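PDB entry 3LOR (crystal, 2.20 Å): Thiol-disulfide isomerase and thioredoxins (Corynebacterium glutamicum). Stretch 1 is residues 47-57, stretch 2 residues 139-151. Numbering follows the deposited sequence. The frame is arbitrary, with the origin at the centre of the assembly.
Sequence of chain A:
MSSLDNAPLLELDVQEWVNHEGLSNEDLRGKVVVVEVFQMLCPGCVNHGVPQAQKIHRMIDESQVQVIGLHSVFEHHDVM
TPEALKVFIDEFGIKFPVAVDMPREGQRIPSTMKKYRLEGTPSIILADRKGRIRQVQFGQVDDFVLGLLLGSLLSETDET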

ATOM      1  N   ASN A  47       5.066  11.022   6.826  1.00 13.68           N
ATOM      2  CA  ASN A  47       4.524   9.825   6.224  1.00 13.21           C
ATOM      3  C   ASN A  47       3.080   9.490   6.484  1.00 12.37           C
ATOM      4  O   ASN A  47       2.440   9.012   5.626  1.00 11.41           O
ATOM      5  CB  ASN A  47       5.302   8.588   6.609  1.00 13.53           C
ATOM      6  CG  ASN A  47       6.739   8.675   6.287  1.00 16.29           C
ATOM      7  OD1 ASN A  47       7.138   9.231   5.293  1.00 18.00           O
ATOM      8  ND2 ASN A  47       7.534   8.119   7.143  1.00 17.00           N
ATOM      9  N   HIS A  48       2.616   9.653   7.700  1.00 11.49           N
ATOM     10  CA  HIS A  48       1.299   9.175   8.021  1.00 12.27           C
ATOM     11  C   HIS A  48       0.298  10.178   8.558  1.00 11.47           C
ATOM     12  O   HIS A  48      -0.715  10.367   7.986  1.00 10.88           O
ATOM     13  CB  HIS A  48       1.385   7.981   8.953  1.00 12.31           C
ATOM     14  CG  HIS A  48       0.091   7.264   9.116  1.00 15.05           C
ATOM     15  ND1 HIS A  48      -0.450   6.476   8.133  1.00 16.86           N
ATOM     16  CD2 HIS A  48      -0.778   7.222  10.144  1.00 16.24           C
ATOM     17  CE1 HIS A  48      -1.598   5.986   8.543  1.00 15.96           C
ATOM     18  NE2 HIS A  48      -1.821   6.429   9.758  1.00 17.22           N
ATOM     19  N   GLY A  49       0.602  10.792   9.674  1.00 11.32           N
ATOM     20  CA  GLY A  49      -0.314  11.709  10.278  1.00 11.74           C
ATOM     21  C   GLY A  49      -0.719  12.945   9.511  1.00 11.80           C
ATOM     22  O   GLY A  49      -1.856  13.230   9.417  1.00 12.98           O
ATOM     23  N   VAL A  50       0.201  13.659   8.931  1.00 12.16           N
ATOM     24  CA  VAL A  50      -0.201  14.793   8.151  1.00 12.66           C
ATOM     25  C   VAL A  50      -1.064  14.424   6.935  1.00 12.59           C
ATOM     26  O   VAL A  50      -2.079  14.990   6.744  1.00 13.40           O
ATOM     27  CB  VAL A  50       0.985  15.605   7.716  1.00 12.56           C
ATOM     28  CG1 VAL A  50       0.602  16.566   6.712  1.00 13.78           C
ATOM     29  CG2 VAL A  50       1.631  16.243   8.852  1.00 12.69           C
ATOM     30  N   PRO A  51      -0.683  13.436   6.158  1.00 12.18           N
ATOM     31  CA  PRO A  51      -1.473  13.027   5.016  1.00 11.83           C
ATOM     32  C   PRO A  51      -2.845  12.521   5.385  1.00 11.99           C
ATOM     33  O   PRO A  51      -3.760  12.757   4.665  1.00 11.74           O
ATOM     34  CB  PRO A  51      -0.647  11.920   4.406  1.00 11.92           C
ATOM     35  CG  PRO A  51       0.623  12.043   4.934  1.00 12.32           C
ATOM     36  CD  PRO A  51       0.576  12.709   6.207  1.00 12.74           C
ATOM     37  N   GLN A  52      -2.958  11.835   6.506  1.00 11.40           N
ATOM     38  CA  GLN A  52      -4.234  11.428   7.057  1.00 11.18           C
ATOM     39  C   GLN A  52      -5.133  12.625   7.393  1.00 11.20           C
ATOM     40  O   GLN A  52      -6.282  12.598   7.112  1.00 10.56           O
ATOM     41  CB  GLN A  52      -4.005  10.594   8.295  1.00 10.53           C
ATOM     42  CG  GLN A  52      -5.199  10.062   8.931  1.00 11.30           C
ATOM     43  CD  GLN A  52      -4.892   8.935   9.914  1.00 12.36           C
ATOM     44  OE1 GLN A  52      -5.133   7.785   9.633  1.00  9.00           O
ATOM     45  NE2 GLN A  52      -4.367   9.279  11.048  1.00  9.91           N
ATOM     46  N   ALA A  53      -4.566  13.663   7.968  1.00 10.53           N
ATOM     47  CA  ALA A  53      -5.258  14.895   8.211  1.00 11.01           C
ATOM     48  C   ALA A  53      -5.735  15.561   6.905  1.00 11.19           C
ATOM     49  O   ALA A  53      -6.814  16.017   6.854  1.00 11.34           O
ATOM     50  CB  ALA A  53      -4.411  15.796   9.004  1.00  9.78           C
ATOM     51  N   GLN A  54      -4.920  15.563   5.868  1.00 11.86           N
ATOM     52  CA  GLN A  54      -5.308  16.099   4.574  1.00 12.19           C
ATOM     53  C   GLN A  54      -6.457  15.315   3.987  1.00 12.45           C
ATOM     54  O   GLN A  54      -7.333  15.866   3.439  1.00 12.19           O
ATOM     55  CB  GLN A  54      -4.173  16.122   3.567  1.00 11.80           C
ATOM     56  CG  GLN A  54      -2.914  16.733   4.038  1.00 13.28           C
ATOM     57  CD  GLN A  54      -1.903  16.948   2.951  1.00 14.34           C
ATOM     58  OE1 GLN A  54      -1.959  17.915   2.249  1.00 15.29           O
ATOM     59  NE2 GLN A  54      -0.971  16.048   2.827  1.00 14.47           N
ATOM     60  N   LYS A  55      -6.436  14.014   4.144  1.00 11.36           N
ATOM     61  CA  LYS A  55      -7.490  13.190   3.674  1.00 11.52           C
ATOM     62  C   LYS A  55      -8.789  13.513   4.366  1.00 11.69           C
ATOM     63  O   LYS A  55      -9.803  13.577   3.752  1.00 10.93           O
ATOM     64  CB  LYS A  55      -7.147  11.727   3.855  1.00 11.75           C
ATOM     65  CG  LYS A  55      -8.138  10.760   3.319  1.00 13.92           C
ATOM     66  CD  LYS A  55      -7.753   9.345   3.670  1.00 17.95           C
ATOM     67  CE  LYS A  55      -8.357   8.359   2.744  1.00 20.22           C
ATOM     68  NZ  LYS A  55      -7.764   7.012   2.888  1.00 23.64           N
ATOM     69  N   ILE A  56      -8.747  13.732   5.655  1.00 10.93           N
ATOM     70  CA  ILE A  56      -9.927  14.091   6.358  1.00 11.21           C
ATOM     71  C   ILE A  56     -10.456  15.412   5.831  1.00 11.39           C
ATOM     72  O   ILE A  56     -11.594  15.544   5.568  1.00 11.30           O
ATOM     73  CB  ILE A  56      -9.654  14.261   7.837  1.00 10.87           C
ATOM     74  CG1 ILE A  56      -9.310  12.945   8.496  1.00 11.98           C
ATOM     75  CG2 ILE A  56     -10.820  14.815   8.512  1.00 12.25           C
ATOM     76  CD1 ILE A  56      -8.743  13.104   9.837  1.00  7.59           C
ATOM     77  N   HIS A  57      -9.575  16.363   5.660  1.00 11.14           N
ATOM     78  CA  HIS A  57      -9.934  17.669   5.210  1.00 11.94           C
ATOM     79  C   HIS A  57     -10.584  17.657   3.825  1.00 12.18           C
ATOM     80  O   HIS A  57     -11.521  18.337   3.601  1.00 12.95           O
ATOM     81  CB  HIS A  57      -8.696  18.521   5.199  1.00 10.99           C
ATOM     82  CG  HIS A  57      -8.893  19.881   4.640  1.00 12.21           C
ATOM     83  ND1 HIS A  57      -9.628  20.846   5.268  1.00 12.24           N
ATOM     84  CD2 HIS A  57      -8.425  20.448   3.512  1.00 12.14           C
ATOM     85  CE1 HIS A  57      -9.602  21.947   4.560  1.00 12.84           C
ATOM     86  NE2 HIS A  57      -8.876  21.733   3.490  1.00 12.86           N
ATOM     87  N   GLY A 139       0.961   8.362  17.984  1.00 13.04           N
ATOM     88  CA  GLY A 139       1.360   7.411  16.973  1.00 13.57           C
ATOM     89  C   GLY A 139       0.508   7.195  15.746  1.00 14.03           C
ATOM     90  O   GLY A 139      -0.302   7.994  15.441  1.00 14.16           O
ATOM     91  N   GLN A 140       0.734   6.110  15.033  1.00 14.39           N
ATOM     92  CA  GLN A 140      -0.014   5.807  13.842  1.00 14.57           C
ATOM     93  C   GLN A 140      -1.424   5.377  14.206  1.00 14.87           C
ATOM     94  O   GLN A 140      -1.606   4.548  15.038  1.00 14.72           O
ATOM     95  CB  GLN A 140       0.694   4.703  13.050  1.00 14.91           C
ATOM     96  CG  GLN A 140       0.633   4.816  11.537  1.00 15.61           C
ATOM     97  CD  GLN A 140       1.032   3.535  10.800  1.00 15.57           C
ATOM     98  OE1 GLN A 140       0.201   2.780  10.392  1.00 16.26           O
ATOM     99  NE2 GLN A 140       2.305   3.310  10.644  1.00 16.22           N
ATOM    100  N   VAL A 141      -2.418   5.955  13.573  1.00 14.72           N
ATOM    101  CA  VAL A 141      -3.779   5.503  13.755  1.00 14.24           C
ATOM    102  C   VAL A 141      -4.293   5.024  12.440  1.00 13.76           C
ATOM    103  O   VAL A 141      -4.199   5.695  11.489  1.00 14.25           O
ATOM    104  CB  VAL A 141      -4.689   6.603  14.233  1.00 14.62           C
ATOM    105  CG1 VAL A 141      -5.974   6.037  14.666  1.00 13.65           C
ATOM    106  CG2 VAL A 141      -4.074   7.355  15.328  1.00 15.76           C
ATOM    107  N   ASP A 142      -4.850   3.845  12.414  1.00 12.75           N
ATOM    108  CA  ASP A 142      -5.387   3.267  11.213  1.00 12.33           C
ATOM    109  C   ASP A 142      -6.573   4.057  10.678  1.00 11.39           C
ATOM    110  O   ASP A 142      -7.326   4.590  11.418  1.00 10.97           O
ATOM    111  CB  ASP A 142      -5.800   1.845  11.511  1.00 12.73           C
ATOM    112  CG  ASP A 142      -6.390   1.172  10.340  1.00 14.85           C
ATOM    113  OD1 ASP A 142      -5.670   0.865   9.399  1.00 17.08           O
ATOM    114  OD2 ASP A 142      -7.582   0.976  10.335  1.00 17.02           O
ATOM    115  N   ASP A 143      -6.729   4.123   9.381  1.00 10.32           N
ATOM    116  CA  ASP A 143      -7.782   4.902   8.775  1.00 10.06           C
ATOM    117  C   ASP A 143      -9.184   4.468   9.180  1.00 10.10           C
ATOM    118  O   ASP A 143     -10.010   5.287   9.449  1.00  9.69           O
ATOM    119  CB  ASP A 143      -7.729   4.718   7.276  1.00 10.15           C
ATOM    120  CG  ASP A 143      -6.916   5.754   6.548  1.00 10.58           C
ATOM    121  OD1 ASP A 143      -6.306   6.632   7.120  1.00 10.98           O
ATOM    122  OD2 ASP A 143      -6.904   5.678   5.328  1.00 13.37           O
ATOM    123  N   PHE A 144      -9.438   3.173   9.209  1.00 10.64           N
ATOM    124  CA  PHE A 144     -10.708   2.640   9.624  1.00 10.54           C
ATOM    125  C   PHE A 144     -11.085   2.981  11.064  1.00 11.23           C
ATOM    126  O   PHE A 144     -12.181   3.347  11.339  1.00 11.33           O
ATOM    127  CB  PHE A 144     -10.699   1.139   9.464  1.00 10.79           C
ATOM    128  CG  PHE A 144     -11.951   0.492   9.861  1.00 11.16           C
ATOM    129  CD1 PHE A 144     -13.107   0.769   9.217  1.00  9.00           C
ATOM    130  CD2 PHE A 144     -11.987  -0.394  10.889  1.00 12.73           C
ATOM    131  CE1 PHE A 144     -14.235   0.201   9.573  1.00 11.79           C
ATOM    132  CE2 PHE A 144     -13.157  -0.978  11.242  1.00 14.14           C
ATOM    133  CZ  PHE A 144     -14.276  -0.675  10.568  1.00 12.73           C
ATOM    134  N   VAL A 145     -10.144   2.851  11.976  1.00 11.02           N
ATOM    135  CA  VAL A 145     -10.357   3.207  13.358  1.00 11.47           C
ATOM    136  C   VAL A 145     -10.663   4.687  13.547  1.00 11.63           C
ATOM    137  O   VAL A 145     -11.515   5.035  14.287  1.00 12.06           O
ATOM    138  CB  VAL A 145      -9.152   2.850  14.201  1.00 11.06           C
ATOM    139  CG1 VAL A 145      -9.299   3.323  15.563  1.00 11.93           C
ATOM    140  CG2 VAL A 145      -8.921   1.431  14.222  1.00 12.28           C
ATOM    141  N   LEU A 146      -9.948   5.531  12.841  1.00 11.86           N
ATOM    142  CA  LEU A 146     -10.196   6.941  12.851  1.00 12.15           C
ATOM    143  C   LEU A 146     -11.581   7.279  12.301  1.00 12.40           C
ATOM    144  O   LEU A 146     -12.260   8.085  12.840  1.00 13.22           O
ATOM    145  CB  LEU A 146      -9.096   7.701  12.133  1.00 11.61           C
ATOM    146  CG  LEU A 146      -9.078   9.209  12.351  1.00 12.52           C
ATOM    147  CD1 LEU A 146      -9.058   9.609  13.741  1.00 12.31           C
ATOM    148  CD2 LEU A 146      -8.016   9.923  11.622  1.00 11.45           C
ATOM    149  N   GLY A 147     -12.003   6.600  11.265  1.00 11.85           N
ATOM    150  CA  GLY A 147     -13.331   6.775  10.782  1.00 11.87           C
ATOM    151  C   GLY A 147     -14.332   6.405  11.828  1.00 11.51           C
ATOM    152  O   GLY A 147     -15.251   7.116  12.040  1.00 11.48           O
ATOM    153  N   LEU A 148     -14.120   5.297  12.507  1.00 11.37           N
ATOM    154  CA  LEU A 148     -15.042   4.870  13.515  1.00 10.76           C
ATOM    155  C   LEU A 148     -15.125   5.920  14.601  1.00 11.17           C
ATOM    156  O   LEU A 148     -16.182   6.241  15.010  1.00  9.99           O
ATOM    157  CB  LEU A 148     -14.654   3.535  14.130  1.00 10.33           C
ATOM    158  CG  LEU A 148     -14.744   2.211  13.399  1.00 10.33           C
ATOM    159  CD1 LEU A 148     -14.140   1.118  14.189  1.00  9.47           C
ATOM    160  CD2 LEU A 148     -16.127   1.900  13.075  1.00 11.88           C
ATOM    161  N   LEU A 149     -13.998   6.454  15.031  1.00 11.03           N
ATOM    162  CA  LEU A 149     -14.002   7.453  16.052  1.00 11.62           C
ATOM    163  C   LEU A 149     -14.692   8.724  15.667  1.00 11.83           C
ATOM    164  O   LEU A 149     -15.486   9.191  16.417  1.00 11.87           O
ATOM    165  CB  LEU A 149     -12.600   7.766  16.535  1.00 11.67           C
ATOM    166  CG  LEU A 149     -11.847   6.630  17.188  1.00 12.36           C
ATOM    167  CD1 LEU A 149     -10.440   6.945  17.342  1.00 13.34           C
ATOM    168  CD2 LEU A 149     -12.428   6.220  18.458  1.00 14.33           C
ATOM    169  N   LEU A 150     -14.397   9.265  14.501  1.00 11.70           N
ATOM    170  CA  LEU A 150     -15.093  10.432  14.014  1.00 12.11           C
ATOM    171  C   LEU A 150     -16.570  10.204  13.788  1.00 12.14           C
ATOM    172  O   LEU A 150     -17.372  10.991  14.147  1.00 12.62           O
ATOM    173  CB  LEU A 150     -14.486  10.919  12.720  1.00 11.92           C
ATOM    174  CG  LEU A 150     -13.159  11.586  12.871  1.00 12.11           C
ATOM    175  CD1 LEU A 150     -12.677  12.049  11.633  1.00 13.03           C
ATOM    176  CD2 LEU A 150     -13.300  12.710  13.773  1.00 15.90           C
ATOM    177  N   GLY A 151     -16.902   9.089  13.194  1.00 12.17           N
ATOM    178  CA  GLY A 151     -18.254   8.805  12.843  1.00 12.50           C
ATOM    179  C   GLY A 151     -19.062   8.777  14.095  1.00 12.55           C
ATOM    180  O   GLY A 151     -20.144   9.241  14.120  1.00 13.08           O
TER

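Residues 47-57 are helical throughout, part of a longer helix that extends in both directions. Within the stretch, the helix has a wider pi-type turn at 47-49 and is kinked at Pro51, whose ring nitrogen carries no hydrogen and so cannot bond to the preceding turn. Regular i to i+4 bonding is in place from Gln52 N to His48 O (3.1 Å) onward. The second stretch enters as an extended segment, with Gln140 and Val141 at psi near 130°, and becomes helical at Asp143. Asp142 occupies the N-cap position: its OD2 accepts a weak bond from Phe144 N (3.1 Å, with an N-H...O angle of 126°), and its carbonyl O receives Leu146 N at 3.1 Å.

The two helix axes run in broadly the same direction, at 47° to each other, and approach no closer than 12.1 Å. The backbones diverge along the pair: the CA-CA distance grows from 6.9 Å for His48 and Gln140 to 7.6 Å for Gln52 and Asp143, then to 9.2 Å for Ile56 and Gly147. Side chains therefore bridge the gap, and the contact buries 409 Å² in total. His48, Gln52, Lys55 and Ile56 all direct their CA-to-CB bonds toward the second stretch; the steps of four and three residues from His48 to Gln52 to Lys55, with Ile56 next to Lys55 and four on from Gln52, keep them on one face of the helix.

At the narrow end, the His48 ring is used in two ways. Its NE2 donates to Val141 O at 3.0 Å with a nearly linear angle of 176°, the acceptor lying at the ring edge near its plane. Over one face sits Gln140 CG, 3.4 Å from the ring centroid and 24° off the normal, a CH-pi contact that places an aliphatic carbon against the aromatic surface.

One turn on, Gln52 reaches into the bend between the extended segment and the helix. Its terminal amide lies next to both Val141 O and the Asp143 carboxylate, but its orientation is uncertain. Leu146 CD2 packs 3.7 Å from Gln52 CD.

Asp143 also forms the salt bridge of this contact: its OD2 accepts from Lys55 NZ at 2.9 Å. The lysine spans the distance with all four chi angles in t, while the Asp143 CA-to-CB bond points sideways and the end of the side chain comes nearer.

At the wider end the contact is apolar. Ile56 CD1 lies 3.7 Å from Leu146 CD2 and, more loosely, 4.5 Å from Leu150 CD1. These two leucines, one helical turn apart, both point toward the first helix, and all three residues are buried.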